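Local structure of putative iron-uptake ABC transport system,periplasmic iron-binding protein (Campylobacter jejuni, 3E13) at residues I238-S243 / D248-F253; D54-I57 / N63-E66. The protein binds a ferric ion in the periplasm and probably hands it to an ABC transporter for iron uptake into the cell. One frame throughout, in Å; residues are numbered along the deposited sequence.

Contacts 1 and 2 lie in series along the chain, contact 2 closing before contact 1 opens, and their centres are about 10 Å apart. They share one mixed sheet, in which strands 55-58 and 233-241 are antiparallel neighbours. The seam between them has two probable backbone hydrogen bonds, F56 N to A239 O at 2.9 Å and T241 N to D54 O at 3.0 Å. Helix 247-257 of contact 1 and helix 61-69 of contact 2 pack on opposite faces of this sheet, a local three-layer alpha/beta/alpha arrangement within one lobe. The N63 side chain lies about 10 Å from the iron, and that of F253 about 12 Å from the side chain of iron ligand Y12.

Contact 1: residues I238-S243 / D248-F253; sequences IAMTKS and DAAKKF
I238 and M240 carry this contact from the strand, meeting F253, A250 and K251 of the following helix through side chains that bury 191 Å² in all. The apolar part has two centres. At one, CD1 of I238 reaches the rim of the F253 ring, 3.7 Å from CD2 and nearly as close to CE2, lying in the ring plane, so the methyl meets an edge. F253 holds CG anti to its backbone N (chi1 -172°), a setting that swings the ring toward the strand although its CB points neither toward nor away from it. At the other, CG of M240 lies 4.0 Å from CB of A250; the small methyl lets the backbones close to 6.4 Å between the CA atoms of M240 and A250.

The thioether touches two residues. Extended at chi1 and chi2, M240 carries SD to 4.1 Å from both CB of A250 and CE of K251, and the bend at chi3 (70°) turns its terminal CE to the same distance from that lysine carbon. The lysine, extended beyond CG, thus lends the aliphatic part of its chain to the margin of the contact.

Within the helix, K252 NZ and D248 OD1 form a salt bridge of 2.9 Å, one turn apart on the solvent-exposed side, with NZ on the syn side but tilted out of the carboxylate plane.

The segment axes run antiparallel at 176° and approach to 8.9 Å, consistent with a helix that doubles back over the strand preceding it, as one layer of an alpha/beta lobe of a periplasmic binding protein. Beside this strand, 55-58 supplies I55 and I57 to the same apolar layer; strand 3-8 adds L4 and I6 beneath the helix, and F22 meets the F253 ring edge-to-face.

Contact 2: residues D54-I57 / N63-E66; sequences DIFI and NLTE
This is a buried strand-to-helix packing contact, small at 129 Å², in which F56 of strand 55-58 projects from the central sheet against N63 and L64 of helix 61-69. The main approach is at the ring's rim: CE2 of F56 lies 3.7 Å from the backbone O of N63, and that oxygen sits in the plane of the ring, so it faces the edge and its C-H bonds. With CG anti to the backbone N (chi1 -176°), the phenyl is carried out from the strand toward the helix. L64 adds a lighter apolar contact, its CD2 coming 4.5 Å from CD2 of F56 and the same methyl 4.4 Å from F56 O.

The strand followed at once by a helix on the sheet surface belongs to the alpha/beta lobe architecture of periplasmic solute-binding proteins, with helix 37-47 packing L40 and I41 on F56 as well. N63 ND2 donates to OE2 of E66, one turn further along the helix, at 3.0 Å with an N-H...O angle of 154°; the acceptor lies in the amide plane, which should restrain rotation of the amide. The N63 side chain is about 10 Å from the bound iron and about 7 Å from that of the iron ligand Y143, while its backbone N is hydrogen-bonded to OD1 of D60, near the helix start.

Contact 1: residues I238-S243 / D248-F253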
ATOM      1  N   ILE A 238       8.289   3.107   6.777  1.00  8.68           N
ATOM      2  CA  ILE A 238       9.554   3.838   6.689  1.00  8.74           C
ATOM      3  C   ILE A 238      10.603   3.167   7.561  1.00  9.17           C
ATOM      4  O   ILE A 238      10.302   2.534   8.565  1.00  7.92           O
ATOM      5  CB  ILE A 238       9.369   5.345   7.103  1.00  7.84           C
ATOM      6  CG1 ILE A 238      10.597   6.214   6.784  1.00  7.89           C
ATOM      7  CG2 ILE A 238       9.003   5.461   8.571  1.00  8.89           C
ATOM      8  CD1 ILE A 238      10.340   7.685   6.771  1.00  8.99           C
ATOM      9  N   ALA A 239      11.841   3.251   7.101  1.00  8.97           N
ATOM     10  CA  ALA A 239      13.000   2.655   7.748  1.00  8.60           C
ATOM     11  C   ALA A 239      14.251   3.512   7.514  1.00  9.01           C
ATOM     12  O   ALA A 239      14.355   4.182   6.467  1.00  8.51           O
ATOM     13  CB  ALA A 239      13.303   1.285   7.144  1.00  9.17           C
ATOM     14  N   MET A 240      15.163   3.489   8.486  1.00  8.81           N
ATOM     15  CA  MET A 240      16.525   3.973   8.317  1.00  9.27           C
ATOM     16  C   MET A 240      17.380   2.897   7.689  1.00  8.91           C
ATOM     17  O   MET A 240      17.324   1.769   8.085  1.00  9.86           O
ATOM     18  CB  MET A 240      17.093   4.385   9.666  1.00  9.87           C
ATOM     19  CG  MET A 240      18.440   5.165   9.513  1.00  9.60           C
ATOM     20  SD  MET A 240      19.100   5.734  11.065  1.00 13.15           S
ATOM     21  CE  MET A 240      19.550   4.355  11.747  1.00 16.53           C
ATOM     22  N   THR A 241      18.171   3.269   6.711  1.00 10.01           N
ATOM     23  CA  THR A 241      19.089   2.321   6.083  1.00  9.99           C
ATOM     24  C   THR A 241      20.354   2.129   6.907  1.00 11.19           C
ATOM     25  O   THR A 241      20.819   3.056   7.589  1.00 12.20           O
ATOM     26  CB  THR A 241      19.456   2.758   4.685  1.00 10.06           C
ATOM     27  OG1 THR A 241      19.940   4.110   4.702  1.00 11.60           O
ATOM     28  CG2 THR A 241      18.250   2.786   3.798  1.00 12.41           C
ATOM     29  N   LYS A 242      20.917   0.928   6.815  1.00 11.71           N
ATOM     30  CA  LYS A 242      22.177   0.616   7.477  1.00 12.07           C
ATOM     31  C   LYS A 242      23.298   1.542   6.933  1.00 12.38           C
ATOM     32  O   LYS A 242      24.263   1.832   7.642  1.00 14.13           O
ATOM     33  CB  LYS A 242      22.525  -0.865   7.212  1.00 12.32           C
ATOM     34  CG  LYS A 242      23.758  -1.377   7.869  1.00 14.15           C
ATOM     35  CD  LYS A 242      23.827  -2.889   7.732  1.00 18.37           C
ATOM     36  CE  LYS A 242      22.838  -3.666   8.575  1.00 20.95           C
ATOM     37  NZ  LYS A 242      22.993  -5.146   8.171  1.00 24.37           N
ATOM     38  N   SER A 243      23.120   2.045   5.719  1.00 12.15           N
ATOM     39  CA  SER A 243      24.093   2.909   5.052  1.00 12.97           C
ATOM     40  C   SER A 243      24.035   4.353   5.514  1.00 13.31           C
ATOM     41  O   SER A 243      24.923   5.147   5.207  1.00 15.33           O
ATOM     42  CB  SER A 243      23.856   2.906   3.540  1.00 14.15           C
ATOM     43  OG  SER A 243      22.577   3.422   3.177  1.00 13.58           O
ATOM     44  N   ASP A 248      20.861  11.226  12.536  1.00 14.27           N
ATOM     45  CA  ASP A 248      20.026  12.143  13.347  1.00 14.78           C
ATOM     46  C   ASP A 248      18.866  12.710  12.490  1.00 14.09           C
ATOM     47  O   ASP A 248      17.697  12.762  12.905  1.00 12.97           O
ATOM     48  CB  ASP A 248      20.885  13.263  13.929  1.00 16.04           C
ATOM     49  CG  ASP A 248      20.087  14.176  14.849  1.00 17.72           C
ATOM     50  OD1 ASP A 248      19.916  15.343  14.508  1.00 22.68           O
ATOM     51  OD2 ASP A 248      19.558  13.752  15.898  1.00 24.78           O
ATOM     52  N   ALA A 249      19.181  13.151  11.286  1.00 12.90           N
ATOM     53  CA  ALA A 249      18.185  13.672  10.378  1.00 11.93           C
ATOM     54  C   ALA A 249      17.176  12.574  10.014  1.00 11.06           C
ATOM     55  O   ALA A 249      15.997  12.823   9.894  1.00 10.58           O
ATOM     56  CB  ALA A 249      18.869  14.200   9.125  1.00 12.71           C
ATOM     57  N   ALA A 250      17.638  11.341   9.843  1.00 11.52           N
ATOM     58  CA  ALA A 250      16.787  10.254   9.468  1.00 10.48           C
ATOM     59  C   ALA A 250      15.734   9.995  10.561  1.00 10.36           C
ATOM     60  O   ALA A 250      14.559   9.882  10.264  1.00 10.03           O
ATOM     61  CB  ALA A 250      17.603   9.014   9.192  1.00 11.91           C
ATOM     62  N   LYS A 251      16.184   9.972  11.794  1.00 10.60           N
ATOM     63  CA  LYS A 251      15.329   9.728  12.946  1.00 11.00           C
ATOM     64  C   LYS A 251      14.349  10.873  13.095  1.00 12.01           C
ATOM     65  O   LYS A 251      13.154  10.638  13.370  1.00 11.56           O
ATOM     66  CB  LYS A 251      16.163   9.457  14.209  1.00 11.88           C
ATOM     67  CG  LYS A 251      16.983   8.203  14.105  1.00 16.22           C
ATOM     68  CD  LYS A 251      17.850   7.917  15.294  1.00 18.40           C
ATOM     69  CE  LYS A 251      18.881   6.858  14.959  1.00 19.26           C
ATOM     70  NZ  LYS A 251      19.887   6.721  16.125  1.00 20.91           N
ATOM     71  N   LYS A 252      14.813  12.102  12.872  1.00 10.55           N
ATOM     72  CA  LYS A 252      13.953  13.282  12.930  1.00 11.36           C
ATOM     73  C   LYS A 252      12.845  13.197  11.884  1.00 10.59           C
ATOM     74  O   LYS A 252      11.668  13.503  12.160  1.00 11.12           O
ATOM     75  CB  LYS A 252      14.784  14.551  12.722  1.00 12.20           C
ATOM     76  CG  LYS A 252      15.512  15.015  13.966  1.00 17.59           C
ATOM     77  CD  LYS A 252      16.245  16.356  13.676  1.00 20.35           C
ATOM     78  CE  LYS A 252      16.748  17.001  14.968  1.00 25.54           C
ATOM     79  NZ  LYS A 252      17.375  15.920  15.875  1.00 29.74           N
ATOM     80  N   PHE A 253      13.216  12.752  10.701  1.00 10.10           N
ATOM     81  CA  PHE A 253      12.261  12.615   9.619  1.00  9.48           C
ATOM     82  C   PHE A 253      11.211  11.547   9.928  1.00  9.27           C
ATOM     83  O   PHE A 253      10.022  11.757   9.650  1.00  9.37           O
ATOM     84  CB  PHE A 253      12.950  12.320   8.248  1.00  9.70           C
ATOM     85  CG  PHE A 253      12.012  12.377   7.129  1.00 10.32           C
ATOM     86  CD1 PHE A 253      11.656  13.579   6.548  1.00  9.09           C
ATOM     87  CD2 PHE A 253      11.408  11.218   6.665  1.00 11.65           C
ATOM     88  CE1 PHE A 253      10.703  13.632   5.515  1.00 10.60           C
ATOM     89  CE2 PHE A 253      10.480  11.263   5.639  1.00 11.61           C
ATOM     90  CZ  PHE A 253      10.135  12.465   5.078  1.00  9.36           C
TER

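Contact 2: residues D54-I57 / N63-E66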
ATOM      1  N   ASP A  54      19.716   7.427   3.364  1.00  9.99           N
ATOM      2  CA  ASP A  54      19.453   7.449   4.784  1.00 10.51           C
ATOM      3  C   ASP A  54      18.118   6.788   5.173  1.00  9.20           C
ATOM      4  O   ASP A  54      17.995   6.241   6.262  1.00 10.84           O
ATOM      5  CB  ASP A  54      19.379   8.895   5.291  1.00  9.86           C
ATOM      6  CG  ASP A  54      20.674   9.634   5.121  1.00  9.75           C
ATOM      7  OD1 ASP A  54      21.670   9.193   5.723  1.00 13.49           O
ATOM      8  OD2 ASP A  54      20.760  10.619   4.384  1.00 11.21           O
ATOM      9  N   ILE A  55      17.159   6.831   4.254  1.00  9.30           N
ATOM     10  CA  ILE A  55      15.772   6.447   4.525  1.00 10.09           C
ATOM     11  C   ILE A  55      15.249   5.658   3.320  1.00  9.80           C
ATOM     12  O   ILE A  55      15.487   6.033   2.155  1.00  9.37           O
ATOM     13  CB  ILE A  55      14.897   7.722   4.784  1.00 10.23           C
ATOM     14  CG1 ILE A  55      15.240   8.384   6.126  1.00 11.20           C
ATOM     15  CG2 ILE A  55      13.415   7.430   4.595  1.00  8.69           C
ATOM     16  CD1 ILE A  55      14.650   7.702   7.324  1.00 11.55           C
ATOM     17  N   PHE A  56      14.475   4.616   3.644  1.00  9.26           N
ATOM     18  CA  PHE A  56      13.712   3.850   2.676  1.00  9.43           C
ATOM     19  C   PHE A  56      12.241   4.007   3.055  1.00  8.95           C
ATOM     20  O   PHE A  56      11.852   3.688   4.151  1.00 10.34           O
ATOM     21  CB  PHE A  56      14.160   2.362   2.690  1.00  9.34           C
ATOM     22  CG  PHE A  56      13.478   1.474   1.645  1.00  9.02           C
ATOM     23  CD1 PHE A  56      13.244   1.940   0.338  1.00  9.28           C
ATOM     24  CD2 PHE A  56      13.086   0.166   1.951  1.00  8.02           C
ATOM     25  CE1 PHE A  56      12.609   1.162  -0.613  1.00 10.09           C
ATOM     26  CE2 PHE A  56      12.503  -0.642   0.988  1.00  9.81           C
ATOM     27  CZ  PHE A  56      12.272  -0.153  -0.304  1.00  9.65           C
ATOM     28  N   ILE A  57      11.438   4.528   2.147  1.00 10.52           N
ATOM     29  CA  ILE A  57       9.988   4.637   2.330  1.00 11.32           C
ATOM     30  C   ILE A  57       9.282   3.749   1.299  1.00 10.47           C
ATOM     31  O   ILE A  57       9.658   3.736   0.111  1.00 10.56           O
ATOM     32  CB  ILE A  57       9.475   6.101   2.145  1.00 12.25           C
ATOM     33  CG1 ILE A  57      10.301   7.066   2.909  1.00 14.60           C
ATOM     34  CG2 ILE A  57       8.007   6.178   2.648  1.00 14.92           C
ATOM     35  CD1 ILE A  57       9.839   8.550   2.741  1.00 12.94           C
ATOM     36  N   ASN A  63       7.787  -4.999   1.131  1.00  9.61           N
ATOM     37  CA  ASN A  63       8.991  -4.316   0.690  1.00  8.75           C
ATOM     38  C   ASN A  63       9.912  -3.931   1.861  1.00  9.40           C
ATOM     39  O   ASN A  63      11.106  -3.989   1.756  1.00  9.12           O
ATOM     40  CB  ASN A  63       8.681  -3.065  -0.098  1.00  9.34           C
ATOM     41  CG  ASN A  63       7.992  -3.334  -1.420  1.00  8.47           C
ATOM     42  OD1 ASN A  63       7.235  -2.502  -1.935  1.00 10.59           O
ATOM     43  ND2 ASN A  63       8.332  -4.507  -2.059  1.00  9.99           N
ATOM     44  N   LEU A  64       9.333  -3.474   2.970  1.00  8.57           N
ATOM     45  CA  LEU A  64      10.110  -3.195   4.156  1.00  7.91           C
ATOM     46  C   LEU A  64      10.732  -4.454   4.702  1.00  9.16           C
ATOM     47  O   LEU A  64      11.885  -4.435   5.084  1.00 10.13           O
ATOM     48  CB  LEU A  64       9.221  -2.556   5.254  1.00  7.43           C
ATOM     49  CG  LEU A  64       8.784  -1.156   4.851  1.00  7.92           C
ATOM     50  CD1 LEU A  64       7.536  -0.801   5.667  1.00 10.88           C
ATOM     51  CD2 LEU A  64       9.882  -0.091   5.056  1.00  9.90           C
ATOM     52  N   THR A  65       9.955  -5.535   4.813  1.00 10.45           N
ATOM     53  CA  THR A  65      10.521  -6.780   5.346  1.00 10.62           C
ATOM     54  C   THR A  65      11.580  -7.368   4.406  1.00 10.90           C
ATOM     55  O   THR A  65      12.562  -7.982   4.866  1.00 12.26           O
ATOM     56  CB  THR A  65       9.448  -7.798   5.681  1.00 13.25           C
ATOM     57  OG1 THR A  65       8.741  -8.134   4.503  1.00 16.23           O
ATOM     58  CG2 THR A  65       8.412  -7.213   6.522  1.00 11.69           C
ATOM     59  N   GLU A  66      11.376  -7.239   3.120  1.00 10.80           N
ATOM     60  CA  GLU A  66      12.398  -7.705   2.138  1.00 10.90           C
ATOM     61  C   GLU A  66      13.699  -6.963   2.401  1.00 10.67           C
ATOM     62  O   GLU A  66      14.776  -7.574   2.456  1.00 12.70           O
ATOM     63  CB  GLU A  66      11.990  -7.437   0.685  1.00 11.92           C
ATOM     64  CG  GLU A  66      10.924  -8.351   0.136  1.00 14.12           C
ATOM     65  CD  GLU A  66      10.455  -7.993  -1.252  1.00 18.74           C
ATOM     66  OE1 GLU A  66      10.431  -8.938  -2.100  1.00 24.82           O
ATOM     67  OE2 GLU A  66      10.112  -6.804  -1.547  1.00 15.43           O
TER